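Long-range contacts in elongation factor G (PDB 1WDT), which binds GTP and magnesium and probably acts as a GTPase in the elongation stage of protein synthesis: residues A[316-321]-A[358-363]; A[488-493]-A[532-537]; A[396-401]-A[443-448]. All coordinates share one frame; numbering follows the deposited sequence.

Interaction 1: A[316-321]-A[358-363]; sequences LQSEAG and RGMVLW
Met-360 meets the turn Ser-318 to Gly-321 with its terminal methyl. Its chain runs extended to SD and then bends at chi3 (62°), which brings CE to 3.7 Å from the CB of Ala-320 and equally near the OG of Ser-318. That hydroxyl is already tied into the type I turn: it donates to a lone pair of Gly-321 O, OG to O 2.6 Å, and accepts a weak bond from Ala-320 N. Val-361 takes part through its carbonyl, to which a water donates while accepting from Glu-319 N, linking the turn to the start of strand 361-363. Leu-362 presses CD1 against the CB of Ser-318 at 3.4 Å, tighter than usual for two carbons, and its CB meets Leu-316 CD1 at 3.8 Å as the two leucines cross nearly at right angles. Trp-363 forms an antiparallel hydrogen-bonded pair with Gln-317, Gln-317 N to Trp-363 O at 2.8 Å and Trp-363 N to Gln-317 O at 3.0 Å. With CG set between backbone N and carbonyl carbon (chi1 69°), its indole swings back along strand 314-318, where Gln-317 CB makes a CH-pi contact over the five-membered ring. Glu-319 OE2 approaches the indole but is salt-bridged to Lys-367. Within the antiparallel beta barrel of domain II, as in other translational GTPases, strand 361-363 runs between strands 314-318 and 285-294, Leu-362 touching Val-323 and Val-288.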
loop_
_atom_site.group_PDB
_atom_site.type_symbol
_atom_site.label_atom_id
_atom_site.label_comp_id
_atom_site.label_asym_id
_atom_site.label_seq_id
_atom_site.Cartn_x
_atom_site.Cartn_y
_atom_site.Cartn_z
ATOM N N LEU A 316 -20.989 16.164 -12.235
ATOM C CA LEU A 316 -19.892 15.505 -12.923
ATOM C C LEU A 316 -20.374 14.113 -13.296
ATOM O O LEU A 316 -21.196 13.525 -12.594
ATOM C CB LEU A 316 -18.670 15.384 -12.005
ATOM C CG LEU A 316 -17.888 16.649 -11.648
ATOM C CD1 LEU A 316 -16.951 16.344 -10.501
ATOM C CD2 LEU A 316 -17.102 17.139 -12.857
ATOM N N GLN A 317 -19.880 13.597 -14.412
ATOM C CA GLN A 317 -20.224 12.255 -14.849
ATOM C C GLN A 317 -19.251 11.294 -14.172
ATOM O O GLN A 317 -18.121 11.667 -13.854
ATOM C CB GLN A 317 -20.064 12.133 -16.363
ATOM C CG GLN A 317 -21.352 12.306 -17.146
ATOM C CD GLN A 317 -22.371 11.233 -16.810
ATOM O OE1 GLN A 317 -22.057 10.040 -16.818
ATOM N NE2 GLN A 317 -23.598 11.649 -16.518
ATOM N N SER A 318 -19.693 10.065 -13.947
ATOM C CA SER A 318 -18.846 9.054 -13.335
ATOM C C SER A 318 -19.384 7.711 -13.780
ATOM O O SER A 318 -20.488 7.634 -14.320
ATOM C CB SER A 318 -18.902 9.137 -11.811
ATOM O OG SER A 318 -20.128 8.627 -11.335
ATOM N N GLU A 319 -18.607 6.656 -13.556
ATOM C CA GLU A 319 -19.036 5.316 -13.936
ATOM C C GLU A 319 -20.337 4.945 -13.221
ATOM O O GLU A 319 -21.084 4.087 -13.688
ATOM C CB GLU A 319 -17.953 4.286 -13.592
ATOM C CG GLU A 319 -16.707 4.344 -14.471
ATOM C CD GLU A 319 -17.032 4.207 -15.949
ATOM O OE1 GLU A 319 -18.047 3.554 -16.268
ATOM O OE2 GLU A 319 -16.268 4.741 -16.786
ATOM N N ALA A 320 -20.604 5.601 -12.092
ATOM C CA ALA A 320 -21.810 5.335 -11.310
ATOM C C ALA A 320 -22.947 6.280 -11.690
ATOM O O ALA A 320 -23.992 6.298 -11.045
ATOM C CB ALA A 320 -21.503 5.473 -9.833
ATOM N N GLY A 321 -22.738 7.067 -12.735
ATOM C CA GLY A 321 -23.761 8.003 -13.153
ATOM C C GLY A 321 -23.436 9.410 -12.707
ATOM O O GLY A 321 -22.363 9.670 -12.149
ATOM N N ARG A 358 -12.994 4.857 -3.935
ATOM C CA ARG A 358 -11.602 5.175 -4.237
ATOM C C ARG A 358 -11.200 4.704 -5.635
ATOM O O ARG A 358 -11.376 3.536 -5.975
ATOM C CB ARG A 358 -10.686 4.513 -3.205
ATOM C CG ARG A 358 -9.188 4.718 -3.440
ATOM C CD ARG A 358 -8.401 4.052 -2.320
ATOM N NE ARG A 358 -6.998 4.444 -2.285
ATOM C CZ ARG A 358 -6.082 4.069 -3.171
ATOM N NH1 ARG A 358 -6.416 3.280 -4.184
ATOM N NH2 ARG A 358 -4.824 4.471 -3.032
ATOM N N GLY A 359 -10.650 5.614 -6.437
ATOM C CA GLY A 359 -10.226 5.250 -7.782
ATOM C C GLY A 359 -11.148 5.706 -8.899
ATOM O O GLY A 359 -10.757 5.713 -10.070
ATOM N N MET A 360 -12.372 6.086 -8.550
ATOM C CA MET A 360 -13.335 6.531 -9.547
ATOM C C MET A 360 -12.944 7.868 -10.145
ATOM O O MET A 360 -12.559 8.791 -9.434
ATOM C CB MET A 360 -14.740 6.619 -8.939
ATOM C CG MET A 360 -15.442 5.268 -8.845
ATOM S SD MET A 360 -17.085 5.361 -8.081
ATOM C CE MET A 360 -17.938 6.430 -9.231
ATOM N N VAL A 361 -13.024 7.956 -11.466
ATOM C CA VAL A 361 -12.692 9.179 -12.179
ATOM C C VAL A 361 -14.009 9.923 -12.423
ATOM O O VAL A 361 -15.040 9.289 -12.653
ATOM C CB VAL A 361 -12.023 8.846 -13.532
ATOM C CG1 VAL A 361 -11.646 10.124 -14.262
ATOM C CG2 VAL A 361 -10.789 7.961 -13.295
ATOM N N LEU A 362 -13.973 11.253 -12.347
ATOM C CA LEU A 362 -15.156 12.107 -12.568
ATOM C C LEU A 362 -14.811 13.097 -13.684
ATOM O O LEU A 362 -13.674 13.548 -13.785
ATOM C CB LEU A 362 -15.518 12.904 -11.303
ATOM C CG LEU A 362 -16.057 12.264 -10.013
ATOM C CD1 LEU A 362 -17.470 11.800 -10.225
ATOM C CD2 LEU A 362 -15.178 11.115 -9.582
ATOM N N TRP A 363 -15.785 13.474 -14.500
ATOM C CA TRP A 363 -15.470 14.385 -15.589
ATOM C C TRP A 363 -16.692 15.038 -16.214
ATOM O O TRP A 363 -17.830 14.707 -15.887
ATOM C CB TRP A 363 -14.742 13.595 -16.685
ATOM C CG TRP A 363 -15.654 12.615 -17.380
ATOM C CD1 TRP A 363 -16.478 12.877 -18.437
ATOM C CD2 TRP A 363 -15.925 11.255 -16.993
ATOM N NE1 TRP A 363 -17.249 11.776 -18.727
ATOM C CE2 TRP A 363 -16.933 10.768 -17.858
ATOM C CE3 TRP A 363 -15.418 10.403 -15.997
ATOM C CZ2 TRP A 363 -17.449 9.465 -17.757
ATOM C CZ3 TRP A 363 -15.929 9.107 -15.897
ATOM C CH2 TRP A 363 -16.936 8.653 -16.773
HETATM O O HOH W 1 -16.093 7.037 -12.248
#

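Interaction 2: A[488-493]-A[532-537]; sequences EPASEY and GFKAIV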
loop_
_atom_site.group_PDB
_atom_site.type_symbol
_atom_site.label_atom_id
_atom_site.label_comp_id
_atom_site.label_asym_id
_atom_site.label_seq_id
_atom_site.Cartn_x
_atom_site.Cartn_y
_atom_site.Cartn_z
ATOM N N GLU A 488 -3.034 -43.534 -9.657
ATOM C CA GLU A 488 -1.584 -43.569 -9.798
ATOM C C GLU A 488 -0.939 -42.310 -9.259
ATOM O O GLU A 488 -1.394 -41.201 -9.539
ATOM C CB GLU A 488 -1.168 -43.715 -11.264
ATOM C CG GLU A 488 -1.668 -44.966 -11.974
ATOM C CD GLU A 488 -1.056 -45.120 -13.357
ATOM O OE1 GLU A 488 -0.984 -44.113 -14.095
ATOM O OE2 GLU A 488 -0.655 -46.249 -13.709
ATOM N N PRO A 489 0.129 -42.465 -8.463
ATOM C CA PRO A 489 0.819 -41.297 -7.913
ATOM C C PRO A 489 1.334 -40.487 -9.095
ATOM O O PRO A 489 1.742 -41.059 -10.100
ATOM C CB PRO A 489 1.953 -41.921 -7.105
ATOM C CG PRO A 489 1.342 -43.205 -6.625
ATOM C CD PRO A 489 0.649 -43.711 -7.870
ATOM N N ALA A 490 1.295 -39.163 -8.987
ATOM C CA ALA A 490 1.766 -38.301 -10.069
ATOM C C ALA A 490 2.010 -36.880 -9.567
ATOM O O ALA A 490 1.510 -36.487 -8.516
ATOM C CB ALA A 490 0.753 -38.281 -11.203
ATOM N N SER A 491 2.785 -36.110 -10.317
ATOM C CA SER A 491 3.073 -34.741 -9.922
ATOM C C SER A 491 1.847 -33.859 -10.131
ATOM O O SER A 491 1.527 -33.022 -9.290
ATOM C CB SER A 491 4.248 -34.190 -10.732
ATOM O OG SER A 491 3.922 -34.103 -12.105
ATOM N N GLU A 492 1.155 -34.064 -11.248
ATOM C CA GLU A 492 -0.028 -33.275 -11.582
ATOM C C GLU A 492 -1.291 -34.126 -11.669
ATOM O O GLU A 492 -1.257 -35.255 -12.156
ATOM C CB GLU A 492 0.180 -32.576 -12.931
ATOM C CG GLU A 492 1.468 -31.767 -13.043
ATOM C CD GLU A 492 1.318 -30.345 -12.538
ATOM O OE1 GLU A 492 0.849 -30.160 -11.396
ATOM O OE2 GLU A 492 1.676 -29.409 -13.287
ATOM N N TYR A 493 -2.409 -33.583 -11.203
ATOM C CA TYR A 493 -3.666 -34.307 -11.281
ATOM C C TYR A 493 -4.123 -34.415 -12.728
ATOM O O TYR A 493 -3.918 -33.496 -13.527
ATOM C CB TYR A 493 -4.761 -33.605 -10.473
ATOM C CG TYR A 493 -6.160 -33.994 -10.910
ATOM C CD1 TYR A 493 -6.828 -33.276 -11.909
ATOM C CD2 TYR A 493 -6.800 -35.106 -10.354
ATOM C CE1 TYR A 493 -8.097 -33.656 -12.344
ATOM C CE2 TYR A 493 -8.067 -35.496 -10.780
ATOM C CZ TYR A 493 -8.709 -34.769 -11.771
ATOM O OH TYR A 493 -9.958 -35.157 -12.182
ATOM N N GLY A 532 -1.951 -34.539 -6.830
ATOM C CA GLY A 532 -0.893 -35.377 -7.364
ATOM C C GLY A 532 -1.291 -36.822 -7.601
ATOM O O GLY A 532 -0.738 -37.733 -6.986
ATOM N N PHE A 533 -2.253 -37.039 -8.489
ATOM C CA PHE A 533 -2.693 -38.392 -8.804
ATOM C C PHE A 533 -3.446 -38.438 -10.122
ATOM O O PHE A 533 -4.070 -37.455 -10.528
ATOM C CB PHE A 533 -3.605 -38.951 -7.706
ATOM C CG PHE A 533 -4.953 -38.285 -7.629
ATOM C CD1 PHE A 533 -5.148 -37.161 -6.834
ATOM C CD2 PHE A 533 -6.033 -38.783 -8.357
ATOM C CE1 PHE A 533 -6.399 -36.543 -6.763
ATOM C CE2 PHE A 533 -7.287 -38.174 -8.295
ATOM C CZ PHE A 533 -7.473 -37.050 -7.496
ATOM N N LYS A 534 -3.360 -39.578 -10.798
ATOM C CA LYS A 534 -4.083 -39.769 -12.038
ATOM C C LYS A 534 -5.290 -40.614 -11.651
ATOM O O LYS A 534 -5.166 -41.589 -10.898
ATOM C CB LYS A 534 -3.241 -40.526 -13.074
ATOM C CG LYS A 534 -2.016 -39.786 -13.580
ATOM C CD LYS A 534 -2.370 -38.432 -14.195
ATOM C CE LYS A 534 -1.106 -37.711 -14.672
ATOM N NZ LYS A 534 -1.359 -36.324 -15.146
ATOM N N ALA A 535 -6.464 -40.210 -12.123
ATOM C CA ALA A 535 -7.681 -40.958 -11.855
ATOM C C ALA A 535 -7.972 -41.642 -13.178
ATOM O O ALA A 535 -8.335 -40.991 -14.151
ATOM C CB ALA A 535 -8.813 -40.021 -11.477
ATOM N N ILE A 536 -7.800 -42.958 -13.211
ATOM C CA ILE A 536 -8.010 -43.721 -14.434
ATOM C C ILE A 536 -9.250 -44.604 -14.374
ATOM O O ILE A 536 -9.318 -45.543 -13.575
ATOM C CB ILE A 536 -6.784 -44.601 -14.721
ATOM C CG1 ILE A 536 -5.524 -43.730 -14.718
ATOM C CG2 ILE A 536 -6.950 -45.327 -16.057
ATOM C CD1 ILE A 536 -4.232 -44.517 -14.762
ATOM N N VAL A 537 -10.228 -44.281 -15.217
ATOM C CA VAL A 537 -11.476 -45.033 -15.310
ATOM C C VAL A 537 -11.269 -45.965 -16.500
ATOM O O VAL A 537 -11.254 -45.526 -17.649
ATOM C CB VAL A 537 -12.664 -44.077 -15.547
ATOM C CG1 VAL A 537 -13.979 -44.848 -15.617
ATOM C CG2 VAL A 537 -12.723 -43.068 -14.407
#
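Lys-534 leaves strand 533-541 on the same face as Glu-488, their CB atoms 4.2 Å apart. Its CG packs on the CB of Ala-490 at 3.9 Å. A bend at chi2 (-57°) then turns the chain along the loop after strand 479-489, so CD and CE run past Glu-492 O and CE also stays near the Ala-490 methyl. The tip, NZ, donates to Glu-492 O at 3.2 Å, coming from above the carbonyl plane and not along a lone pair. Glu-488 and Lys-534 form an antiparallel hydrogen-bonded pair, with Lys-534 N to Glu-488 O at 2.8 Å. Ala-490 N adds a bond to Gly-532 O, again from well outside the carbonyl plane. Further along, the edge of Tyr-493 meets the face of Phe-533 in a T-shaped stack, centroids 5.2 Å apart and planes at 73°. These pieces join the two central strands of the domain IV sheet, at their ends, to helix 509-520, where Tyr-493 OH bonds Glu-513. Across the contact the ammonium is bound by a backbone carbonyl, and Glu-488 pairs with Arg-486, so main-chain bonds, one lysine-to-carbonyl bond and ring packing probably hold the segments, with no salt bridge between them.

Interaction 3: A[396-401]-A[443-448]; sequences ARLGEA and YGVEVE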
loop_
_atom_site.group_PDB
_atom_site.type_symbol
_atom_site.label_atom_id
_atom_site.label_comp_id
_atom_site.label_asym_id
_atom_site.label_seq_id
_atom_site.Cartn_x
_atom_site.Cartn_y
_atom_site.Cartn_z
ATOM N N ALA A 396 -23.215 -10.746 13.775
ATOM C CA ALA A 396 -24.321 -10.230 12.977
ATOM C C ALA A 396 -24.020 -8.887 12.322
ATOM O O ALA A 396 -24.415 -8.639 11.182
ATOM C CB ALA A 396 -25.569 -10.114 13.843
ATOM N N ARG A 397 -23.314 -8.027 13.046
ATOM C CA ARG A 397 -22.975 -6.694 12.564
ATOM C C ARG A 397 -21.645 -6.649 11.818
ATOM O O ARG A 397 -21.288 -5.630 11.234
ATOM C CB ARG A 397 -22.927 -5.730 13.750
ATOM C CG ARG A 397 -24.199 -5.737 14.581
ATOM C CD ARG A 397 -23.995 -5.095 15.938
ATOM N NE ARG A 397 -23.646 -3.684 15.843
ATOM C CZ ARG A 397 -23.524 -2.878 16.892
ATOM N NH1 ARG A 397 -23.724 -3.347 18.115
ATOM N NH2 ARG A 397 -23.203 -1.604 16.720
ATOM N N LEU A 398 -20.926 -7.764 11.830
ATOM C CA LEU A 398 -19.618 -7.850 11.197
ATOM C C LEU A 398 -19.654 -7.666 9.680
ATOM O O LEU A 398 -18.687 -7.186 9.079
ATOM C CB LEU A 398 -18.978 -9.188 11.570
ATOM C CG LEU A 398 -17.516 -9.498 11.235
ATOM C CD1 LEU A 398 -17.424 -10.048 9.837
ATOM C CD2 LEU A 398 -16.658 -8.256 11.418
ATOM N N GLY A 399 -20.772 -8.035 9.063
ATOM C CA GLY A 399 -20.895 -7.898 7.624
ATOM C C GLY A 399 -20.873 -6.449 7.172
ATOM O O GLY A 399 -20.118 -6.080 6.276
ATOM N N GLU A 400 -21.701 -5.628 7.806
ATOM C CA GLU A 400 -21.792 -4.216 7.479
ATOM C C GLU A 400 -20.551 -3.452 7.927
ATOM O O GLU A 400 -20.133 -2.490 7.277
ATOM C CB GLU A 400 -23.034 -3.614 8.138
ATOM C CG GLU A 400 -23.199 -2.123 7.901
ATOM C CD GLU A 400 -23.399 -1.779 6.435
ATOM O OE1 GLU A 400 -23.480 -0.576 6.119
ATOM O OE2 GLU A 400 -23.477 -2.704 5.598
ATOM N N ALA A 401 -19.967 -3.877 9.043
ATOM C CA ALA A 401 -18.776 -3.225 9.573
ATOM C C ALA A 401 -17.603 -3.400 8.613
ATOM O O ALA A 401 -16.834 -2.469 8.393
ATOM C CB ALA A 401 -18.427 -3.798 10.958
ATOM N N TYR A 443 -16.846 0.949 14.588
ATOM C CA TYR A 443 -18.118 0.691 13.917
ATOM C C TYR A 443 -19.032 -0.180 14.769
ATOM O O TYR A 443 -20.059 -0.666 14.291
ATOM C CB TYR A 443 -17.899 0.013 12.556
ATOM C CG TYR A 443 -17.147 0.864 11.558
ATOM C CD1 TYR A 443 -17.463 2.210 11.382
ATOM C CD2 TYR A 443 -16.107 0.326 10.801
ATOM C CE1 TYR A 443 -16.762 3.001 10.485
ATOM C CE2 TYR A 443 -15.402 1.108 9.896
ATOM C CZ TYR A 443 -15.732 2.442 9.744
ATOM O OH TYR A 443 -15.029 3.218 8.858
ATOM N N GLY A 444 -18.646 -0.384 16.025
ATOM C CA GLY A 444 -19.449 -1.180 16.940
ATOM C C GLY A 444 -19.267 -2.689 16.894
ATOM O O GLY A 444 -20.130 -3.429 17.368
ATOM N N VAL A 445 -18.152 -3.157 16.344
ATOM C CA VAL A 445 -17.917 -4.588 16.260
ATOM C C VAL A 445 -16.580 -5.039 16.850
ATOM O O VAL A 445 -15.528 -4.461 16.568
ATOM C CB VAL A 445 -18.010 -5.067 14.795
ATOM C CG1 VAL A 445 -17.795 -6.574 14.716
ATOM C CG2 VAL A 445 -19.369 -4.688 14.220
ATOM N N GLU A 446 -16.642 -6.081 17.672
ATOM C CA GLU A 446 -15.464 -6.668 18.308
ATOM C C GLU A 446 -15.064 -7.915 17.546
ATOM O O GLU A 446 -15.883 -8.811 17.324
ATOM C CB GLU A 446 -15.766 -7.075 19.747
ATOM C CG GLU A 446 -15.769 -5.958 20.759
ATOM C CD GLU A 446 -16.050 -6.488 22.152
ATOM O OE1 GLU A 446 -17.224 -6.799 22.444
ATOM O OE2 GLU A 446 -15.094 -6.615 22.946
ATOM N N VAL A 447 -13.799 -7.985 17.160
ATOM C CA VAL A 447 -13.317 -9.139 16.426
ATOM C C VAL A 447 -11.998 -9.521 17.054
ATOM O O VAL A 447 -11.437 -8.757 17.832
ATOM C CB VAL A 447 -13.096 -8.805 14.920
ATOM C CG1 VAL A 447 -14.343 -8.133 14.344
ATOM C CG2 VAL A 447 -11.886 -7.888 14.749
ATOM N N GLU A 448 -11.515 -10.710 16.730
ATOM C CA GLU A 448 -10.241 -11.169 17.247
ATOM C C GLU A 448 -9.534 -11.858 16.092
ATOM O O GLU A 448 -10.178 -12.431 15.211
ATOM C CB GLU A 448 -10.449 -12.138 18.418
ATOM C CG GLU A 448 -11.099 -13.454 18.044
ATOM C CD GLU A 448 -11.443 -14.298 19.259
ATOM O OE1 GLU A 448 -12.442 -13.979 19.942
ATOM O OE2 GLU A 448 -10.710 -15.273 19.534
#
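Val-445 puts its CG2 methyl against helix 392-408, 3.5 Å from the CB of Ala-401 and 3.7 Å from the carbonyl O of Arg-397. That same oxygen accepts the helical bond from Ala-401 N, so the methyl sits beside a bond that holds where the helix is kinked. The other branch, CG1, is anti to the backbone N (chi1 -179°) and comes to 3.9 Å from CD2 of Leu-398, whose chain lies roughly at right angles to the valine. The same Leu-398 methyl also reaches CG1 of Val-447, at 3.7 Å. An alanine in place of Val-445 is likely to open a gap beside Ala-401 and Leu-398, leaving the leucine end with less to rest on and freer to turn.

The segments belong to domain III, whose strand and helix order, with two helices packed on a four-stranded antiparallel sheet, is that of a ferredoxin-like fold. Here the first helix meets the connection that leads from the second helix, 430-442, into edge strand 447-450. A Schellman motif ends that second helix: Gly-444, with positive phi, is the C-prime residue, with Val-445 N bonded to Leu-440 O and Gly-444 N to Gln-441 O.

The arginine side of the contact is polar without a hydrogen bond across it. A bend at chi3 (63°) lays the Arg-397 guanidinium flat against Gly-444 O, which stands over the centre of one face, 3.5 Å from CZ. Beyond it, Tyr-443 CB lies 4.2 Å from Ala-401 CB, and CD2 of the tyrosine comes near the carbonyl O of Ala-401, while its hydroxyl bonds Val-293 O in domain II.

The three contacts lie in successive domains, II, III and IV, and share no strand or helix. Interactions 1 and 3 are partly buried and the nearer pair, their closest atoms about 13 Å apart; interaction 2 is a surface contact with its centre about 50 Å from that of interaction 1 and about 44 Å from that of interaction 3. Interactions 1 and 2 both pair antiparallel strands through backbone bonds and set an aromatic ring beside them, but one ring rests over a strand and the other meets a second ring. Interaction 3 joins a helix to a loop and strand by methyl packing and a guanidinium laid over a carbonyl oxygen, with no hydrogen bond between its segments.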